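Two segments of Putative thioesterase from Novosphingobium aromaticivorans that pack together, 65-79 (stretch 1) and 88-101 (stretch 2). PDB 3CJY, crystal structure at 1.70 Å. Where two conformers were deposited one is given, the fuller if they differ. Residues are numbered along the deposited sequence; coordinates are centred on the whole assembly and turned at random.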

ATOM      1  N   SER A  65       1.241   4.627 -17.700  0.50 21.26           N
ATOM      2  CA  SER A  65       1.742   4.179 -19.002  0.50 21.68           C
ATOM      3  C   SER A  65       3.182   3.698 -18.898  0.50 22.08           C
ATOM      4  O   SER A  65       3.874   3.959 -17.916  0.50 22.20           O
ATOM      5  N   PHE A  66       3.631   3.033 -19.956  1.00 22.37           N
ATOM      6  CA  PHE A  66       4.975   2.447 -20.015  1.00 22.67           C
ATOM      7  C   PHE A  66       6.028   3.448 -20.435  1.00 20.93           C
ATOM      8  O   PHE A  66       5.770   4.376 -21.203  1.00 22.10           O
ATOM      9  N   THR A  67       7.228   3.240 -19.894  1.00 20.02           N
ATOM     10  CA  THR A  67       8.404   4.036 -20.237  1.00 19.24           C
ATOM     11  C   THR A  67       9.387   3.126 -21.003  1.00 19.04           C
ATOM     12  O   THR A  67      10.091   2.325 -20.419  1.00 18.34           O
ATOM     13  N   PRO A  68       9.386   3.228 -22.324  1.00 18.30           N
ATOM     14  CA  PRO A  68      10.266   2.395 -23.102  1.00 18.01           C
ATOM     15  C   PRO A  68      11.732   2.609 -22.819  1.00 17.90           C
ATOM     16  O   PRO A  68      12.180   3.702 -22.436  1.00 17.19           O
ATOM     17  N   LEU A  69      12.496   1.543 -22.994  1.00 16.57           N
ATOM     18  CA  LEU A  69      13.955   1.667 -22.962  1.00 16.17           C
ATOM     19  C   LEU A  69      14.386   2.817 -23.859  1.00 15.62           C
ATOM     20  O   LEU A  69      13.911   2.965 -24.990  1.00 15.65           O
ATOM     21  N   GLY A  70      15.296   3.621 -23.343  1.00 17.03           N
ATOM     22  CA  GLY A  70      15.842   4.725 -24.084  1.00 18.07           C
ATOM     23  C   GLY A  70      15.133   6.064 -23.918  1.00 18.74           C
ATOM     24  O   GLY A  70      15.625   7.098 -24.401  1.00 19.03           O
ATOM     25  N   SER A  71      13.968   6.053 -23.279  1.00 18.70           N
ATOM     26  CA  SER A  71      13.233   7.305 -23.042  1.00 19.43           C
ATOM     27  C   SER A  71      13.942   8.169 -22.022  1.00 18.76           C
ATOM     28  O   SER A  71      14.688   7.700 -21.164  1.00 16.97           O
ATOM     29  N   VAL A  72      13.650   9.454 -22.112  1.00 18.00           N
ATOM     30  CA  VAL A  72      14.046  10.396 -21.085  1.00 18.32           C
ATOM     31  C   VAL A  72      12.802  10.523 -20.197  1.00 17.75           C
ATOM     32  O   VAL A  72      11.702  10.899 -20.654  1.00 18.31           O
ATOM     33  N   LEU A  73      13.013  10.214 -18.936  1.00 17.23           N
ATOM     34  CA  LEU A  73      11.971  10.279 -17.918  1.00 16.53           C
ATOM     35  C   LEU A  73      12.177  11.585 -17.191  1.00 16.73           C
ATOM     36  O   LEU A  73      13.236  11.834 -16.647  1.00 16.21           O
ATOM     37  N   ASP A  74      11.164  12.430 -17.237  1.00 17.38           N
ATOM     38  CA  ASP A  74      11.169  13.687 -16.488  1.00 17.22           C
ATOM     39  C   ASP A  74      10.417  13.454 -15.188  1.00 16.54           C
ATOM     40  O   ASP A  74       9.338  12.882 -15.201  1.00 16.44           O
ATOM     41  N   LEU A  75      10.998  13.867 -14.070  1.00 15.60           N
ATOM     42  CA  LEU A  75      10.313  13.783 -12.793  1.00 17.08           C
ATOM     43  C   LEU A  75      10.134  15.166 -12.221  1.00 16.99           C
ATOM     44  O   LEU A  75      11.068  15.958 -12.188  1.00 16.78           O
ATOM     45  N   THR A  76       8.891  15.464 -11.843  1.00 16.53           N
ATOM     46  CA  THR A  76       8.532  16.746 -11.262  1.00 16.88           C
ATOM     47  C   THR A  76       7.977  16.530  -9.857  1.00 16.09           C
ATOM     48  O   THR A  76       7.072  15.737  -9.645  1.00 15.76           O
ATOM     49  N   VAL A  77       8.553  17.257  -8.920  1.00 16.24           N
ATOM     50  CA  VAL A  77       8.194  17.176  -7.502  1.00 16.35           C
ATOM     51  C   VAL A  77       7.415  18.375  -7.001  1.00 17.02           C
ATOM     52  O   VAL A  77       7.816  19.520  -7.221  1.00 16.66           O
ATOM     53  N   GLU A  78       6.288  18.091  -6.351  1.00 17.59           N
ATOM     54  CA  GLU A  78       5.472  19.101  -5.708  1.00 19.18           C
ATOM     55  C   GLU A  78       5.442  18.816  -4.217  1.00 18.83           C
ATOM     56  O   GLU A  78       5.004  17.757  -3.795  1.00 19.81           O
ATOM     57  N   VAL A  79       5.841  19.795  -3.417  1.00 19.25           N
ATOM     58  CA  VAL A  79       5.811  19.652  -1.980  1.00 20.15           C
ATOM     59  C   VAL A  79       4.469  20.200  -1.485  1.00 20.98           C
ATOM     60  O   VAL A  79       4.145  21.389  -1.638  1.00 19.94           O
ATOM     61  N   GLN A  88       5.250  16.083   2.977  1.00 23.01           N
ATOM     62  CA  GLN A  88       4.550  15.330   1.945  1.00 23.20           C
ATOM     63  C   GLN A  88       4.767  15.927   0.594  1.00 22.08           C
ATOM     64  O   GLN A  88       4.818  17.150   0.431  1.00 22.91           O
ATOM     65  N   ALA A  89       4.934  15.042  -0.375  1.00 19.52           N
ATOM     66  CA  ALA A  89       5.194  15.460  -1.751  1.00 17.61           C
ATOM     67  C   ALA A  89       4.461  14.560  -2.714  1.00 17.22           C
ATOM     68  O   ALA A  89       4.003  13.486  -2.342  1.00 16.60           O
ATOM     69  N   ARG A  90       4.304  15.080  -3.921  1.00 16.66           N
ATOM     70  CA  ARG A  90       3.826  14.324  -5.062  1.00 16.44           C
ATOM     71  C   ARG A  90       4.889  14.396  -6.164  1.00 16.51           C
ATOM     72  O   ARG A  90       5.497  15.443  -6.373  1.00 17.66           O
ATOM     73  N   VAL A  91       5.072  13.296  -6.866  1.00 16.16           N
ATOM     74  CA  VAL A  91       6.023  13.183  -7.949  1.00 15.87           C
ATOM     75  C   VAL A  91       5.362  12.617  -9.178  1.00 16.39           C
ATOM     76  O   VAL A  91       4.821  11.546  -9.158  1.00 16.67           O
ATOM     77  N   ALA A  92       5.457  13.376 -10.258  1.00 15.31           N
ATOM     78  CA  ALA A  92       4.922  12.965 -11.535  1.00 15.29           C
ATOM     79  C   ALA A  92       6.073  12.593 -12.455  1.00 16.00           C
ATOM     80  O   ALA A  92       7.071  13.343 -12.596  1.00 15.80           O
ATOM     81  N   GLY A  93       5.885  11.469 -13.125  1.00 15.17           N
ATOM     82  CA  GLY A  93       6.805  11.025 -14.154  1.00 15.25           C
ATOM     83  C   GLY A  93       6.143  11.184 -15.499  1.00 15.24           C
ATOM     84  O   GLY A  93       4.962  10.839 -15.701  1.00 15.60           O
ATOM     85  N   THR A  94       6.887  11.785 -16.412  1.00 15.19           N
ATOM     86  CA  THR A  94       6.410  12.038 -17.769  1.00 16.04           C
ATOM     87  C   THR A  94       7.507  11.781 -18.765  1.00 16.58           C
ATOM     88  O   THR A  94       8.686  11.981 -18.479  1.00 18.07           O
ATOM     89  N   VAL A  95       7.082  11.363 -19.949  1.00 16.77           N
ATOM     90  CA  VAL A  95       7.964  11.164 -21.068  1.00 17.88           C
ATOM     91  C   VAL A  95       7.374  11.972 -22.224  1.00 19.90           C
ATOM     92  O   VAL A  95       6.255  11.724 -22.665  1.00 19.18           O
ATOM     93  N   ASP A  96       8.123  12.949 -22.685  1.00 22.95           N
ATOM     94  CA  ASP A  96       7.654  13.743 -23.788  1.00 25.21           C
ATOM     95  C   ASP A  96       6.312  14.366 -23.434  1.00 25.08           C
ATOM     96  O   ASP A  96       5.441  14.516 -24.287  1.00 26.02           O
ATOM     97  N   GLY A  97       6.148  14.688 -22.160  1.00 24.84           N
ATOM     98  CA  GLY A  97       4.946  15.351 -21.696  1.00 24.58           C
ATOM     99  C   GLY A  97       3.827  14.385 -21.350  1.00 24.88           C
ATOM    100  O   GLY A  97       2.847  14.786 -20.742  1.00 26.56           O
ATOM    101  N   ARG A  98       3.975  13.123 -21.739  1.00 23.46           N
ATOM    102  CA  ARG A  98       2.970  12.084 -21.459  1.00 22.33           C
ATOM    103  C   ARG A  98       3.134  11.549 -20.047  1.00 20.93           C
ATOM    104  O   ARG A  98       4.224  11.190 -19.658  1.00 18.92           O
ATOM    105  N   LEU A  99       2.043  11.488 -19.293  1.00 19.98           N
ATOM    106  CA  LEU A  99       2.103  10.941 -17.925  1.00 19.32           C
ATOM    107  C   LEU A  99       2.306   9.432 -17.926  1.00 18.77           C
ATOM    108  O   LEU A  99       1.529   8.676 -18.522  1.00 19.97           O
ATOM    109  N   VAL A 100       3.354   9.004 -17.244  1.00 17.28           N
ATOM    110  CA  VAL A 100       3.666   7.575 -17.120  1.00 16.22           C
ATOM    111  C   VAL A 100       3.428   7.063 -15.693  1.00 15.48           C
ATOM    112  O   VAL A 100       3.121   5.897 -15.474  1.00 16.95           O
ATOM    113  N   PHE A 101       3.510   7.961 -14.722  1.00 15.27           N
ATOM    114  CA  PHE A 101       3.198   7.627 -13.325  1.00 14.87           C
ATOM    115  C   PHE A 101       3.012   8.874 -12.476  1.00 14.25           C
ATOM    116  O   PHE A 101       3.446   9.934 -12.839  1.00 14.36           O
TER

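Strands 72-79 and 88-95 run antiparallel. Each strand is extended, so its side chains alternate between two faces of the sheet. L75, V77, V79, A89 and V91 share one face; D74, T76, E78, R90, A92 and T94 share the other.

Q88 points away from stretch 1. A89 puts its CB 4.2 Å from V77 CG1. R90 (chi1 m, chi2 t) lies beside the extended E78 (chi1 t, chi2 t). They form a salt bridge, with R90 NH2 2.8 Å and R90 NE 3.0 Å from E78 OE1. The carboxylate oxygen sits at the guanidinium edge, where both N-H groups can reach it.

V91 (t) returns to the apolar face. Its CG2 is 4.2 Å from V77 CG2, and its CG1 is 4.1 Å from L75 CD2. A92 has only a methyl, on the T76 side. G93 has no side chain; a CB there would clash with the F101 ring.

T94 (p) faces D74 (m), with T94 OG1 3.5 Å from D74 CB. Waters join this polar face. Water 2 links T94 OG1, D74 OD2 and G97 N. Water 3 links T94 OG1, T76 OG1 and A92 O. Water 1 donates to D74 OD2 and V72 O and accepts from D96 N.

V95 (t) fills the space near the loop. Its CG1 is 3.9 Å from S71 CB, and its CG2 is 3.8 Å from T67 CG2. A type I' turn from V95 to R98 follows.

R98 (chi1 t, chi2 t) points toward stretch 1. Its NE donates to S65 OG (3.3 Å), and its NH2 donates to F66 O (2.9 Å). L99 points away. V100 (m) brings CG2 within 3.7 Å of L73 CD1 and 3.5 Å of T67 OG1. F101 (p) meets leucines at its ring edge: CE2 is 3.9 Å from L73 CD2, and CZ is 4.0 Å from L75 CD2.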

ATOM      1  CB  SER A  65       1.655   5.308 -20.022  0.50 21.96           C
ATOM      2  OG  SER A  65       2.100   4.883 -21.294  0.50 22.97           O
ATOM      3  CB  PHE A  66       5.045   1.236 -20.987  1.00 23.27           C
ATOM      4  CG  PHE A  66       4.516  -0.049 -20.418  1.00 28.52           C
ATOM      5  CD1 PHE A  66       5.306  -0.839 -19.591  1.00 32.53           C
ATOM      6  CD2 PHE A  66       3.243  -0.502 -20.742  1.00 32.88           C
ATOM      7  CE1 PHE A  66       4.833  -2.049 -19.060  1.00 33.81           C
ATOM      8  CE2 PHE A  66       2.754  -1.716 -20.207  1.00 34.34           C
ATOM      9  CZ  PHE A  66       3.565  -2.491 -19.372  1.00 35.00           C
ATOM     10  CB  THR A  67       9.083   4.636 -19.020  1.00 19.45           C
ATOM     11  OG1 THR A  67       8.101   5.356 -18.278  1.00 19.10           O
ATOM     12  CG2 THR A  67      10.231   5.582 -19.425  1.00 18.38           C
ATOM     13  CB  PRO A  68       9.968   2.832 -24.549  1.00 19.61           C
ATOM     14  CG  PRO A  68       8.668   3.579 -24.481  1.00 19.35           C
ATOM     15  CD  PRO A  68       8.647   4.193 -23.144  1.00 18.86           C
ATOM     16  CB  LEU A  69      14.602   0.396 -23.503  1.00 16.24           C
ATOM     17  CG  LEU A  69      16.105   0.313 -23.673  1.00 15.98           C
ATOM     18  CD1 LEU A  69      16.891   0.455 -22.343  1.00 16.97           C
ATOM     19  CD2 LEU A  69      16.415  -1.039 -24.357  1.00 18.15           C
ATOM     20  CB  SER A  71      11.853   7.082 -22.398  1.00 19.56           C
ATOM     21  OG  SER A  71      11.135   5.961 -22.871  1.00 23.48           O
ATOM     22  CB  VAL A  72      14.472  11.786 -21.616  1.00 19.12           C
ATOM     23  CG1 VAL A  72      14.667  12.741 -20.439  1.00 18.46           C
ATOM     24  CG2 VAL A  72      15.753  11.695 -22.467  1.00 18.54           C
ATOM     25  CB  LEU A  73      12.065   9.104 -16.928  1.00 16.33           C
ATOM     26  CG  LEU A  73      11.119   9.099 -15.707  1.00 14.77           C
ATOM     27  CD1 LEU A  73       9.678   9.083 -16.233  1.00 14.54           C
ATOM     28  CD2 LEU A  73      11.430   7.944 -14.704  1.00 17.09           C
ATOM     29  CB  ASP A  74      10.474  14.778 -17.287  1.00 18.55           C
ATOM     30  CG  ASP A  74      11.259  15.172 -18.528  1.00 18.63           C
ATOM     31  OD1 ASP A  74      12.441  15.517 -18.362  1.00 22.62           O
ATOM     32  OD2 ASP A  74      10.706  15.163 -19.646  1.00 19.61           O
ATOM     33  CB  LEU A  75      11.055  12.900 -11.806  1.00 16.96           C
ATOM     34  CG  LEU A  75      11.380  11.466 -12.199  1.00 19.66           C
ATOM     35  CD1 LEU A  75      12.829  11.369 -12.674  1.00 20.61           C
ATOM     36  CD2 LEU A  75      11.205  10.570 -11.002  1.00 20.98           C
ATOM     37  CB  THR A  76       7.537  17.500 -12.132  1.00 17.32           C
ATOM     38  OG1 THR A  76       8.061  17.604 -13.459  1.00 21.73           O
ATOM     39  CG2 THR A  76       7.307  18.918 -11.600  1.00 18.44           C
ATOM     40  CB  VAL A  77       9.438  17.103  -6.625  1.00 16.01           C
ATOM     41  CG1 VAL A  77       9.066  16.863  -5.160  1.00 15.59           C
ATOM     42  CG2 VAL A  77      10.403  16.029  -7.111  1.00 17.26           C
ATOM     43  CB  GLU A  78       4.042  19.044  -6.237  1.00 19.74           C
ATOM     44  CG  GLU A  78       3.095  20.017  -5.556  1.00 24.03           C
ATOM     45  CD  GLU A  78       1.645  19.866  -6.041  1.00 28.97           C
ATOM     46  OE1 GLU A  78       1.262  18.771  -6.504  1.00 33.66           O
ATOM     47  OE2 GLU A  78       0.872  20.840  -5.928  1.00 33.10           O
ATOM     48  CB  VAL A  79       7.008  20.375  -1.310  1.00 20.19           C
ATOM     49  CG1 VAL A  79       6.944  20.187   0.182  1.00 19.75           C
ATOM     50  CG2 VAL A  79       8.332  19.864  -1.895  1.00 22.60           C
ATOM     51  CB  GLN A  88       3.096  15.230   2.254  1.00 23.37           C
ATOM     52  CG  GLN A  88       2.939  14.415   3.509  1.00 27.37           C
ATOM     53  CD  GLN A  88       1.539  14.146   3.773  1.00 29.37           C
ATOM     54  OE1 GLN A  88       0.752  15.061   3.603  1.00 35.23           O
ATOM     55  NE2 GLN A  88       1.176  12.894   4.169  1.00 28.79           N
ATOM     56  CB  ALA A  89       6.666  15.338  -2.046  1.00 17.92           C
ATOM     57  CB  ARG A  90       2.537  14.908  -5.587  1.00 18.59           C
ATOM     58  CG  ARG A  90       1.400  14.706  -4.657  1.00 20.43           C
ATOM     59  CD  ARG A  90       0.081  14.865  -5.402  1.00 26.07           C
ATOM     60  NE  ARG A  90      -0.097  16.234  -5.821  1.00 30.83           N
ATOM     61  CZ  ARG A  90      -1.299  16.782  -5.977  1.00 34.81           C
ATOM     62  NH1 ARG A  90      -2.393  16.062  -5.725  1.00 32.09           N
ATOM     63  NH2 ARG A  90      -1.404  18.052  -6.343  1.00 36.22           N
ATOM     64  CB  VAL A  91       7.238  12.289  -7.617  1.00 15.70           C
ATOM     65  CG1 VAL A  91       8.218  12.271  -8.814  1.00 16.22           C
ATOM     66  CG2 VAL A  91       7.951  12.756  -6.313  1.00 15.66           C
ATOM     67  CB  ALA A  92       4.097  14.102 -12.187  1.00 16.36           C
ATOM     68  CB  THR A  94       5.952  13.524 -17.982  1.00 15.78           C
ATOM     69  OG1 THR A  94       7.007  14.388 -17.568  1.00 16.19           O
ATOM     70  CG2 THR A  94       4.742  13.851 -17.191  1.00 18.63           C
ATOM     71  CB  VAL A  95       8.032   9.704 -21.506  1.00 18.25           C
ATOM     72  CG1 VAL A  95       8.899   9.563 -22.744  1.00 15.58           C
ATOM     73  CG2 VAL A  95       8.535   8.826 -20.356  1.00 16.75           C
ATOM     74  CB  ASP A  96       7.499  12.872 -25.033  1.00 26.58           C
ATOM     75  CG  ASP A  96       8.829  12.401 -25.594  1.00 30.99           C
ATOM     76  OD1 ASP A  96       9.862  13.036 -25.282  1.00 37.22           O
ATOM     77  OD2 ASP A  96       8.834  11.406 -26.368  1.00 37.56           O
ATOM     78  CB  ARG A  98       3.112  10.898 -22.441  1.00 23.58           C
ATOM     79  CG  ARG A  98       2.102   9.739 -22.182  1.00 27.70           C
ATOM     80  CD  ARG A  98       2.251   8.503 -23.126  1.00 31.53           C
ATOM     81  NE  ARG A  98       3.329   7.559 -22.784  1.00 35.68           N
ATOM     82  CZ  ARG A  98       4.578   7.672 -23.223  1.00 36.96           C
ATOM     83  NH1 ARG A  98       4.910   8.702 -23.994  1.00 38.70           N
ATOM     84  NH2 ARG A  98       5.498   6.783 -22.884  1.00 35.80           N
ATOM     85  CB  LEU A  99       0.821  11.255 -17.158  1.00 19.40           C
ATOM     86  CG  LEU A  99       0.809  11.001 -15.665  1.00 20.13           C
ATOM     87  CD1 LEU A  99       1.826  11.904 -14.940  1.00 17.58           C
ATOM     88  CD2 LEU A  99      -0.583  11.214 -15.123  1.00 21.04           C
ATOM     89  CB  VAL A 100       5.069   7.219 -17.659  1.00 16.20           C
ATOM     90  CG1 VAL A 100       5.132   7.500 -19.158  1.00 17.15           C
ATOM     91  CG2 VAL A 100       6.174   7.939 -16.921  1.00 15.81           C
ATOM     92  CB  PHE A 101       4.233   6.645 -12.666  1.00 14.61           C
ATOM     93  CG  PHE A 101       5.612   7.225 -12.439  1.00 14.62           C
ATOM     94  CD1 PHE A 101       5.848   8.140 -11.439  1.00 17.45           C
ATOM     95  CD2 PHE A 101       6.675   6.804 -13.196  1.00 18.90           C
ATOM     96  CE1 PHE A 101       7.114   8.656 -11.245  1.00 18.67           C
ATOM     97  CE2 PHE A 101       7.930   7.345 -13.022  1.00 20.70           C
ATOM     98  CZ  PHE A 101       8.139   8.253 -12.036  1.00 19.57           C
TER
HETATM   99  O   HOH W   1      10.923  13.262 -21.544  1.00 26.13           O
HETATM  100  O   HOH W   2       8.132  15.181 -19.999  1.00 30.13           O
HETATM  101  O   HOH W   3       7.115  15.070 -14.892  1.00 20.35           O